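Local coordinates for possible transcriptional regulator, ArsR family protein (Rhodococcus sp. RHA1, PDB 3F6V) that probably binds DNA and regulates transcription as a winged helix-turn-helix regulator of the ArsR family, possibly in arsenical resistance, at residues L67-G70 against E71-V74. Residues are numbered along the deposited sequence; the frame is centred on the assembly and turned at random.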
ATOM      1  N   LEU A  67     -16.145  -4.987   3.572  1.00 12.83           N
ATOM      2  CA  LEU A  67     -16.372  -6.414   3.549  1.00 12.14           C
ATOM      3  C   LEU A  67     -16.128  -7.097   4.894  1.00 12.40           C
ATOM      4  O   LEU A  67     -16.461  -8.291   5.050  1.00 12.99           O
ATOM      5  CB  LEU A  67     -15.529  -7.049   2.420  1.00 12.73           C
ATOM      6  CG  LEU A  67     -16.072  -6.745   1.037  1.00 12.80           C
ATOM      7  CD1 LEU A  67     -15.005  -7.224   0.014  1.00 13.77           C
ATOM      8  CD2 LEU A  67     -17.416  -7.471   0.794  1.00 15.77           C
ATOM      9  N   THR A  68     -15.562  -6.385   5.863  1.00 13.18           N
ATOM     10  CA  THR A  68     -15.365  -7.018   7.187  1.00 13.88           C
ATOM     11  C   THR A  68     -16.674  -7.317   7.906  1.00 13.78           C
ATOM     12  O   THR A  68     -16.679  -8.134   8.807  1.00 13.83           O
ATOM     13  CB  THR A  68     -14.455  -6.206   8.132  1.00 13.03           C
ATOM     14  OG1 THR A  68     -15.019  -4.923   8.372  1.00 14.89           O
ATOM     15  CG2 THR A  68     -13.009  -6.071   7.543  1.00 14.57           C
ATOM     16  N   SER A  69     -17.748  -6.663   7.471  1.00 14.92           N
ATOM     17  CA  SER A  69     -19.058  -6.926   8.045  0.50 15.73           C
ATOM     18  C   SER A  69     -19.793  -8.086   7.344  1.00 15.56           C
ATOM     19  O   SER A  69     -20.954  -8.388   7.671  1.00 17.35           O
ATOM     20  CB  SER A  69     -19.896  -5.652   7.987  0.50 16.87           C
ATOM     21  OG  SER A  69     -20.572  -5.590   6.750  0.50 18.56           O
ATOM     22  N   GLY A  70     -19.123  -8.757   6.407  1.00 15.08           N
ATOM     23  CA  GLY A  70     -19.651  -9.951   5.775  1.00 16.07           C
ATOM     24  C   GLY A  70     -19.716  -9.806   4.262  1.00 15.46           C
ATOM     25  O   GLY A  70     -19.492  -8.708   3.700  1.00 15.76           O
ATOM     26  N   GLU A  71     -20.070 -10.923   3.638  1.00 15.46           N
ATOM     27  CA  GLU A  71     -20.194 -11.017   2.203  0.50 16.15           C
ATOM     28  C   GLU A  71     -21.289 -10.064   1.727  1.00 16.64           C
ATOM     29  O   GLU A  71     -22.387  -9.973   2.352  1.00 18.64           O
ATOM     30  CB  GLU A  71     -20.512 -12.464   1.857  0.50 16.85           C
ATOM     31  CG  GLU A  71     -20.412 -12.832   0.404  0.50 16.64           C
ATOM     32  CD  GLU A  71     -21.224 -14.084   0.099  0.50 15.10           C
ATOM     33  OE1 GLU A  71     -22.384 -14.179   0.563  0.50 17.71           O
ATOM     34  OE2 GLU A  71     -20.714 -14.978  -0.594  0.50 19.02           O
ATOM     35  N   GLN A  72     -20.995  -9.313   0.673  1.00 14.82           N
ATOM     36  CA  GLN A  72     -21.896  -8.269   0.128  1.00 15.92           C
ATOM     37  C   GLN A  72     -21.950  -8.199  -1.371  1.00 15.22           C
ATOM     38  O   GLN A  72     -21.013  -8.645  -2.059  1.00 15.67           O
ATOM     39  CB  GLN A  72     -21.509  -6.912   0.693  1.00 17.44           C
ATOM     40  CG  GLN A  72     -21.736  -6.841   2.214  1.00 20.29           C
ATOM     41  CD  GLN A  72     -21.031  -5.676   2.858  1.00 24.87           C
ATOM     42  OE1 GLN A  72     -21.339  -4.511   2.579  1.00 29.28           O
ATOM     43  NE2 GLN A  72     -20.025  -5.980   3.714  1.00 22.61           N
ATOM     44  N   THR A  73     -23.051  -7.640  -1.908  1.00 15.47           N
ATOM     45  CA  THR A  73     -23.181  -7.513  -3.335  1.00 14.75           C
ATOM     46  C   THR A  73     -22.422  -6.357  -3.860  1.00 15.56           C
ATOM     47  O   THR A  73     -22.103  -5.350  -3.174  1.00 16.24           O
ATOM     48  CB  THR A  73     -24.640  -7.321  -3.796  1.00 14.76           C
ATOM     49  OG1 THR A  73     -25.089  -6.026  -3.355  1.00 16.03           O
ATOM     50  CG2 THR A  73     -25.540  -8.436  -3.209  1.00 15.96           C
ATOM     51  N   VAL A  74     -22.101  -6.508  -5.116  1.00 17.84           N
ATOM     52  CA  VAL A  74     -21.487  -5.429  -5.827  1.00 18.35           C
ATOM     53  C   VAL A  74     -22.286  -4.119  -5.692  1.00 19.48           C
ATOM     54  O   VAL A  74     -21.753  -3.096  -5.330  1.00 21.26           O
ATOM     55  CB  VAL A  74     -21.250  -5.795  -7.286  1.00 18.82           C
ATOM     56  CG1 VAL A  74     -20.837  -4.562  -8.001  1.00 19.37           C
ATOM     57  CG2 VAL A  74     -20.195  -6.877  -7.419  1.00 19.67           C
TER
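Gln72 folds its side chain back over the turn that precedes it and returns its amide to the carbonyl of Gly70, two residues earlier. The bond from Gln72 NE2 to Gly70 O is 2.8 Å long and nearly straight at the hydrogen, 162°. Gly70 O lies almost in the amide plane of Gln72, whereas the donor stands 24° off the plane of the Gly70 carbonyl. With CG anti to its own carbonyl carbon (chi1 -65°) and the chain extended beyond it, Gln72 passes close along this oxygen, CG coming within 3.3 Å of Gly70 O. The same NE2 also donates to Leu66 O, so one amide nitrogen is shared between two carbonyls. Gly70 takes a positive phi at which a CB would jam against the carbonyl O of Ser69, and Gly70 N hydrogen-bonds back to Leu67 O. Leu67 slides past the root of Gln72 in the opposite direction, its CD2 4.1 Å from Gln72 CB, and continues onto Leu77 and Leu114. Glu71 points outward from the turn, its carboxylate in a salt bridge with Arg104. The turn leads from helix 58-66 into short strand 72-73, outermost within this chain, which pairs with strand 109-114 in the winged helix-turn-helix fold of ArsR-family regulators.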